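Local coordinates for muconate cycloisomerase (Azorhizobium caulinodans, PDB 3MY9), which belongs to the enolase superfamily and pairs a mandelate racemase/muconate lactonizing enzyme-type N-terminal domain with a TIM-barrel-like domain that holds magnesium, at residues A[137-143]-A[164-168]; A[178-182]-A[213-217]; A[4-10]-A[79-85]. All coordinates share one frame; numbering follows the deposited sequence.

Contact 1. Residues A[137-143]-A[164-168]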
# COMPACT_ATOMS: atom_id res chain seq x y z
N PRO A 137 -38.36 2.19 12.48
CA PRO A 137 -38.80 1.10 11.61
C PRO A 137 -38.42 -0.28 12.19
O PRO A 137 -37.31 -0.47 12.67
CB PRO A 137 -38.08 1.37 10.29
CG PRO A 137 -37.74 2.83 10.33
CD PRO A 137 -37.47 3.14 11.78
N LEU A 138 -39.38 -1.18 12.19
CA LEU A 138 -39.22 -2.53 12.73
C LEU A 138 -39.29 -3.55 11.59
O LEU A 138 -40.30 -3.65 10.88
CB LEU A 138 -40.33 -2.80 13.75
CG LEU A 138 -40.34 -4.20 14.37
CD1 LEU A 138 -39.18 -4.37 15.34
CD2 LEU A 138 -41.67 -4.47 15.05
N SER A 139 -38.19 -4.28 11.41
CA SER A 139 -38.07 -5.29 10.35
C SER A 139 -38.92 -6.49 10.68
O SER A 139 -38.96 -6.96 11.82
CB SER A 139 -36.62 -5.75 10.17
OG SER A 139 -36.48 -6.52 8.99
N PHE A 140 -39.62 -6.98 9.67
CA PHE A 140 -40.35 -8.22 9.79
C PHE A 140 -39.59 -9.37 9.12
O PHE A 140 -39.25 -9.31 7.94
CB PHE A 140 -41.72 -8.06 9.17
CG PHE A 140 -42.57 -9.25 9.36
CD1 PHE A 140 -42.58 -10.28 8.42
CD2 PHE A 140 -43.38 -9.36 10.48
CE1 PHE A 140 -43.37 -11.41 8.60
CE2 PHE A 140 -44.19 -10.48 10.66
CZ PHE A 140 -44.18 -11.50 9.72
N SER A 141 -39.31 -10.42 9.89
CA SER A 141 -38.51 -11.52 9.40
C SER A 141 -39.32 -12.43 8.47
O SER A 141 -40.41 -12.85 8.81
CB SER A 141 -37.97 -12.33 10.58
OG SER A 141 -37.17 -13.41 10.14
N ILE A 142 -38.79 -12.71 7.29
CA ILE A 142 -39.39 -13.66 6.35
C ILE A 142 -38.51 -14.92 6.40
O ILE A 142 -37.41 -14.94 5.83
CB ILE A 142 -39.44 -13.09 4.90
CG1 ILE A 142 -40.38 -11.88 4.85
CG2 ILE A 142 -39.83 -14.17 3.85
CD1 ILE A 142 -41.87 -12.21 5.09
N ALA A 143 -38.99 -15.94 7.11
CA ALA A 143 -38.19 -17.13 7.37
C ALA A 143 -39.00 -18.42 7.41
O ALA A 143 -38.50 -19.44 7.86
CB ALA A 143 -37.46 -16.95 8.70
N VAL A 164 -40.41 -2.67 5.88
CA VAL A 164 -39.13 -3.33 6.06
C VAL A 164 -39.27 -4.83 6.28
O VAL A 164 -39.88 -5.25 7.26
CB VAL A 164 -38.36 -2.76 7.25
CG1 VAL A 164 -36.98 -3.48 7.37
CG2 VAL A 164 -38.17 -1.27 7.08
N PHE A 165 -38.66 -5.62 5.39
CA PHE A 165 -38.65 -7.06 5.47
C PHE A 165 -37.24 -7.61 5.37
O PHE A 165 -36.43 -7.13 4.56
CB PHE A 165 -39.50 -7.62 4.35
CG PHE A 165 -40.95 -7.28 4.50
CD1 PHE A 165 -41.81 -8.14 5.17
CD2 PHE A 165 -41.43 -6.06 4.04
CE1 PHE A 165 -43.15 -7.80 5.37
CE2 PHE A 165 -42.78 -5.70 4.23
CZ PHE A 165 -43.63 -6.58 4.90
N LYS A 166 -36.92 -8.60 6.19
CA LYS A 166 -35.63 -9.27 6.06
C LYS A 166 -35.77 -10.75 5.75
O LYS A 166 -36.32 -11.49 6.55
CB LYS A 166 -34.80 -9.09 7.32
CG LYS A 166 -33.35 -9.48 7.08
CD LYS A 166 -32.68 -9.83 8.42
CE LYS A 166 -31.80 -8.77 8.91
NZ LYS A 166 -31.33 -9.27 10.26
N MET A 167 -35.26 -11.20 4.60
CA MET A 167 -35.41 -12.60 4.18
C MET A 167 -34.17 -13.33 4.67
O MET A 167 -33.05 -12.91 4.39
CB MET A 167 -35.57 -12.72 2.64
CG MET A 167 -36.06 -14.12 2.09
SD MET A 167 -35.80 -14.26 0.28
CE MET A 167 -35.94 -16.04 0.10
N LYS A 168 -34.38 -14.42 5.40
CA LYS A 168 -33.33 -15.36 5.69
C LYS A 168 -32.98 -16.12 4.41
O LYS A 168 -33.84 -16.67 3.72
CB LYS A 168 -33.80 -16.30 6.78
CG LYS A 168 -32.73 -17.09 7.47
CD LYS A 168 -33.37 -17.81 8.70
CE LYS A 168 -32.70 -19.14 9.03
NZ LYS A 168 -33.70 -20.21 9.46
O HOH W 1 -41.77 -3.85 8.86
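The rings of F140 and F165 leave adjacent strands on the same side of the sheet and pass each other at a slant, CD1 of F140 lying 4.0 Å from CD1 of F165. Their first torsions differ: CG of F140 stands anti to its backbone N (chi1 -175°), whereas CG of F165 is anti to its carbonyl carbon (chi1 -66°), and with these torsions the CD1 corners come close. I142 joins them from further along the strand. Its CG1 rests 4.0 Å from CD1 of F165, its CD1 sits in plane at the edge of the F140 ring, and its other branch, CG2, lies 4.2 Å from CG of M167. The M167 chain then runs on, extended, to I180 and L181 of helix 174-188.

These strands are the two arms of a beta-alpha-beta unit of the TIM-barrel-like domain, and its helix, 147-157, lies over this face: M154 touches both I142 and F165, and M157 touches F140. Parallel pairing gives a zigzag of four backbone bonds, F140 N to V164 O, K166 N to F140 O, I142 N to K166 O and K168 N to I142 O; the third is 2.9 Å long and almost straight at 177°. At the N-terminal end of the ladder a water donates to V164 O, which thus receives two donors.

On the face of S141 and K166, toward the barrel interior, the hydroxyl of S139 packs between two aliphatic groups, OG being 3.5 Å from CG1 of V164 and 3.5 Å from CB of K166. Beyond that contact K166 bends and leads away, its NZ forming salt bridges with D197, E223 and E326. The K166 side chain lies about 5 Å from a magnesium ion, probably the one bound by E223 and D248.

Contact 2. Residues A[178-182]-A[213-217]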
# COMPACT_ATOMS: atom_id res chain seq x y z
N LEU A 178 -34.08 -17.75 -5.34
CA LEU A 178 -34.16 -16.80 -6.45
C LEU A 178 -35.60 -16.63 -6.97
O LEU A 178 -36.01 -15.50 -7.25
CB LEU A 178 -33.25 -17.22 -7.62
CG LEU A 178 -31.74 -17.11 -7.44
CD1 LEU A 178 -31.01 -17.47 -8.77
CD2 LEU A 178 -31.36 -15.73 -6.98
N ARG A 179 -36.33 -17.73 -7.11
CA ARG A 179 -37.74 -17.69 -7.53
C ARG A 179 -38.59 -16.93 -6.49
O ARG A 179 -39.52 -16.20 -6.84
CB ARG A 179 -38.32 -19.12 -7.70
CG ARG A 179 -37.69 -19.91 -8.85
CD ARG A 179 -38.51 -21.19 -9.22
NE ARG A 179 -38.53 -22.19 -8.14
CZ ARG A 179 -37.58 -23.10 -7.91
NH1 ARG A 179 -36.48 -23.18 -8.67
NH2 ARG A 179 -37.72 -23.95 -6.89
N ILE A 180 -38.29 -17.14 -5.22
CA ILE A 180 -38.94 -16.37 -4.15
C ILE A 180 -38.68 -14.88 -4.30
O ILE A 180 -39.60 -14.09 -4.26
CB ILE A 180 -38.54 -16.90 -2.75
CG1 ILE A 180 -39.30 -18.21 -2.46
CG2 ILE A 180 -38.92 -15.88 -1.64
CD1 ILE A 180 -38.79 -18.99 -1.28
N LEU A 181 -37.43 -14.49 -4.52
CA LEU A 181 -37.11 -13.07 -4.67
C LEU A 181 -37.79 -12.50 -5.89
O LEU A 181 -38.25 -11.36 -5.86
CB LEU A 181 -35.60 -12.85 -4.78
CG LEU A 181 -34.78 -13.05 -3.49
CD1 LEU A 181 -33.32 -13.24 -3.86
CD2 LEU A 181 -34.99 -11.90 -2.46
N GLU A 182 -37.85 -13.29 -6.96
CA GLU A 182 -38.53 -12.87 -8.17
C GLU A 182 -40.00 -12.62 -7.92
O GLU A 182 -40.54 -11.64 -8.41
CB GLU A 182 -38.40 -13.91 -9.30
CG GLU A 182 -38.61 -13.30 -10.70
CD GLU A 182 -37.35 -12.55 -11.21
OE1 GLU A 182 -36.33 -13.22 -11.56
OE2 GLU A 182 -37.38 -11.28 -11.25
N ASP A 213 -26.04 -13.22 -7.69
CA ASP A 213 -27.40 -13.55 -8.10
C ASP A 213 -28.45 -12.72 -7.29
O ASP A 213 -29.43 -12.21 -7.85
CB ASP A 213 -27.69 -15.04 -7.91
CG ASP A 213 -26.96 -15.94 -8.94
OD1 ASP A 213 -26.41 -15.43 -9.93
OD2 ASP A 213 -26.93 -17.17 -8.70
N VAL A 214 -28.26 -12.60 -5.98
CA VAL A 214 -29.28 -11.94 -5.16
C VAL A 214 -29.11 -10.41 -5.24
O VAL A 214 -30.07 -9.66 -5.09
CB VAL A 214 -29.32 -12.45 -3.72
CG1 VAL A 214 -29.59 -13.99 -3.68
CG2 VAL A 214 -28.10 -12.05 -2.99
N ASP A 215 -27.89 -9.96 -5.55
CA ASP A 215 -27.63 -8.54 -5.83
C ASP A 215 -28.48 -7.98 -6.99
O ASP A 215 -28.75 -6.78 -7.00
CB ASP A 215 -26.12 -8.29 -6.05
CG ASP A 215 -25.83 -6.89 -6.65
OD1 ASP A 215 -25.69 -5.89 -5.88
OD2 ASP A 215 -25.73 -6.80 -7.90
N ALA A 216 -28.95 -8.82 -7.92
CA ALA A 216 -29.77 -8.35 -9.07
C ALA A 216 -31.15 -7.89 -8.64
O ALA A 216 -31.82 -7.14 -9.37
CB ALA A 216 -29.89 -9.43 -10.18
N PHE A 217 -31.58 -8.31 -7.45
CA PHE A 217 -32.87 -7.90 -6.92
C PHE A 217 -32.78 -6.63 -6.08
O PHE A 217 -33.78 -6.17 -5.49
CB PHE A 217 -33.44 -9.06 -6.11
CG PHE A 217 -33.74 -10.26 -6.97
CD1 PHE A 217 -34.94 -10.35 -7.65
CD2 PHE A 217 -32.80 -11.24 -7.16
CE1 PHE A 217 -35.21 -11.43 -8.48
CE2 PHE A 217 -33.06 -12.34 -7.98
CZ PHE A 217 -34.27 -12.43 -8.64
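Two outer helices of the TIM-barrel-like domain, 174-188 and 207-215, meet largely through the ring of F217, two residues past 215, which lies against L178, L181 and E182. The ring lies over the L181 side chain: CB of L181 stands above the centre of one face, 3.8 Å from the ring centroid and only 6° off the normal, a CH-pi contact. E182 comes instead from the rim. Its OE2 is 3.5 Å from CE1 of F217, near the ring plane, with carboxylate and ring planes 55° apart, an approach that would set the carboxylate oxygen against the weakly positive C-H border. A bend at chi2 (79°) turns the carboxylate of E182 to that border. On the ring's own side, the carbonyl of V214 lies in plane at its edge, and the same oxygen accepts the backbone N-H of F217.

Each helix follows a barrel strand, 164-168 or 193-197, in the alternating strand-helix order of the fold, and the contact bridges the two on the outer side of strand 193-197. L181 reaches inward to L194 and L196 of that strand, while its CD1 meets CG1 of V214 at 3.8 Å; V214 also touches L196.

L178, one turn earlier than E182, has a side chain that crosses the ring at about a right angle. Its CD2 is 3.9 Å from CE2 of F217, 3.8 Å from CB of D213 and 4.1 Å from CG1 of V214. D213 meets CD2 with its CB; its carboxylate is held elsewhere, OD2 by NE2 of H174 and OD1 in a salt bridge to R218 of a neighbouring subunit. The backbone oxygen of F217 accepts a hydrogen bond from NE of R185, further along helix 174-188.

Contact 3. Residues A[4-10]-A[79-85]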
# COMPACT_ATOMS: atom_id res chain seq x y z
N TRP A 4 -29.70 19.05 41.10
CA TRP A 4 -29.81 17.68 41.58
C TRP A 4 -28.45 17.00 41.62
O TRP A 4 -27.73 17.03 40.64
CB TRP A 4 -30.71 16.87 40.66
CG TRP A 4 -31.08 15.57 41.26
CD1 TRP A 4 -32.05 15.35 42.19
CD2 TRP A 4 -30.51 14.29 40.96
NE1 TRP A 4 -32.11 14.01 42.50
CE2 TRP A 4 -31.18 13.34 41.75
CE3 TRP A 4 -29.50 13.85 40.10
CZ2 TRP A 4 -30.87 11.98 41.71
CZ3 TRP A 4 -29.19 12.51 40.06
CH2 TRP A 4 -29.87 11.59 40.86
N ASP A 5 -28.13 16.39 42.76
CA ASP A 5 -26.95 15.56 42.92
C ASP A 5 -27.36 14.47 43.88
O ASP A 5 -28.01 14.75 44.88
CB ASP A 5 -25.77 16.35 43.51
CG ASP A 5 -24.40 15.72 43.19
OD1 ASP A 5 -24.12 14.58 43.64
OD2 ASP A 5 -23.59 16.38 42.50
N SER A 6 -27.00 13.23 43.58
CA SER A 6 -27.29 12.13 44.48
C SER A 6 -26.47 10.89 44.16
O SER A 6 -25.96 10.74 43.05
CB SER A 6 -28.79 11.78 44.46
OG SER A 6 -29.11 10.84 45.48
N VAL A 7 -26.37 10.02 45.15
CA VAL A 7 -25.57 8.81 45.04
C VAL A 7 -26.43 7.56 45.08
O VAL A 7 -27.54 7.58 45.61
CB VAL A 7 -24.53 8.75 46.17
CG1 VAL A 7 -23.45 9.81 45.95
CG2 VAL A 7 -25.20 8.91 47.53
N VAL A 8 -25.91 6.48 44.50
CA VAL A 8 -26.53 5.17 44.65
C VAL A 8 -26.45 4.74 46.11
O VAL A 8 -25.39 4.85 46.75
CB VAL A 8 -25.82 4.12 43.80
CG1 VAL A 8 -26.29 2.72 44.20
CG2 VAL A 8 -26.05 4.38 42.29
N GLU A 9 -27.56 4.23 46.63
CA GLU A 9 -27.67 3.80 48.03
C GLU A 9 -27.79 2.27 48.18
O GLU A 9 -27.24 1.71 49.14
CB GLU A 9 -28.84 4.49 48.72
CG GLU A 9 -28.77 4.47 50.24
CD GLU A 9 -29.93 5.21 50.88
OE1 GLU A 9 -30.97 5.35 50.20
OE2 GLU A 9 -29.80 5.66 52.04
N ARG A 10 -28.51 1.61 47.29
CA ARG A 10 -28.57 0.14 47.29
C ARG A 10 -29.00 -0.43 45.96
O ARG A 10 -29.61 0.26 45.14
CB ARG A 10 -29.54 -0.36 48.36
CG ARG A 10 -30.98 0.07 48.17
CD ARG A 10 -31.89 -0.59 49.20
NE ARG A 10 -33.24 -0.03 49.19
CZ ARG A 10 -33.60 1.14 49.74
NH1 ARG A 10 -32.71 1.91 50.35
NH2 ARG A 10 -34.87 1.53 49.66
N ILE A 79 -20.70 0.28 42.11
CA ILE A 79 -22.03 0.94 42.03
C ILE A 79 -22.32 1.70 43.32
O ILE A 79 -22.74 2.86 43.28
CB ILE A 79 -23.24 -0.05 41.84
CG1 ILE A 79 -22.95 -1.18 40.85
CG2 ILE A 79 -24.47 0.71 41.36
CD1 ILE A 79 -22.34 -0.73 39.57
N LEU A 80 -22.12 1.03 44.45
CA LEU A 80 -22.53 1.57 45.75
C LEU A 80 -21.74 2.83 46.11
O LEU A 80 -20.51 2.81 46.11
CB LEU A 80 -22.38 0.51 46.85
CG LEU A 80 -23.46 -0.58 46.93
CD1 LEU A 80 -23.13 -1.54 48.09
CD2 LEU A 80 -24.85 0.03 47.12
N GLY A 81 -22.45 3.91 46.41
CA GLY A 81 -21.82 5.21 46.68
C GLY A 81 -21.66 6.10 45.44
O GLY A 81 -21.63 7.33 45.56
N ALA A 82 -21.57 5.49 44.25
CA ALA A 82 -21.25 6.21 43.01
C ALA A 82 -22.19 7.39 42.72
O ALA A 82 -23.40 7.29 42.92
CB ALA A 82 -21.26 5.25 41.85
N PRO A 83 -21.64 8.53 42.26
CA PRO A 83 -22.53 9.66 41.93
C PRO A 83 -23.28 9.45 40.62
O PRO A 83 -22.66 9.25 39.58
CB PRO A 83 -21.59 10.88 41.88
CG PRO A 83 -20.22 10.37 42.40
CD PRO A 83 -20.21 8.90 42.15
N ILE A 84 -24.61 9.51 40.68
CA ILE A 84 -25.47 9.12 39.57
C ILE A 84 -25.34 10.05 38.35
O ILE A 84 -25.58 9.61 37.25
CB ILE A 84 -26.96 9.02 40.01
CG1 ILE A 84 -27.12 7.90 41.05
CG2 ILE A 84 -27.88 8.72 38.83
CD1 ILE A 84 -28.39 8.03 41.87
N LYS A 85 -24.99 11.31 38.56
CA LYS A 85 -24.66 12.24 37.47
C LYS A 85 -23.37 11.88 36.75
O LYS A 85 -23.12 12.43 35.68
CB LYS A 85 -24.45 13.67 37.98
CG LYS A 85 -25.65 14.45 38.46
CD LYS A 85 -25.21 15.60 39.45
CE LYS A 85 -24.98 16.93 38.73
NZ LYS A 85 -24.94 18.13 39.57
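I84 points toward the 4-10 segment, where it meets W4, S6, V7 and V8, and each of its side-chain carbons has a partner there. CB lies at the rim of the indole, 4.0 Å from CH2 of W4 and near the ring plane, and is also close to the carbonyl oxygen of S6. CG2 stays with the indole, again at CH2. CG1, anti to the carbonyl carbon (chi1 -64°), lies 3.7 Å from S6 O and 3.9 Å from CG2 of V8, whose side chain crosses that of I84 at about a right angle. The tip, CD1, ends 3.8 Å from the backbone C of V7, and it too lies near S6 O and touches CH2 of W4.

Backbone bonds hold the two segments together in this position. I84 N donates to S6 O at 3.0 Å, V8 N to A82 O at 3.1 Å, and G81 N to V8 O; V7 and P83 form a single bridge. The last donor sits in a type II turn from I79 to A82, where G81 has the positive phi (91°) that suits glycine. V8 packs over the turn, its CG1 3.9 Å from CG2 of I79. At the other end K85 curls past W4 O, to which NZ makes a weak bond, and OD2 of D5 gives NZ a long salt bridge of 3.7 Å.

The indole N-H of W4 goes to D46. The 79-85 loop joins helices 64-79 and 87-97, strand 35-44 lies beside both V8 and I84, and helix 102-120 packs on W4, I79 and I84.

Overall arrangement
From the N terminus, contact 3 closes first: 68 residues, including strand 35-44 and helix 64-79, run between 4-10 and 79-85, so it ties the start of the chain to the loop between helices 64-79 and 87-97. Contact 1 follows with a loop of 20 residues holding helix 147-157, and contact 2 then closes one of 30 residues that includes strand 193-197. The three lie in series; none nests in or crosses another. Strand 164-168 leads into helix 174-188, and contacts 1 and 2 touch through M167 and that helix. Contact 3 stands apart across the chain's centre, its centre about 41 Å from that of contact 1.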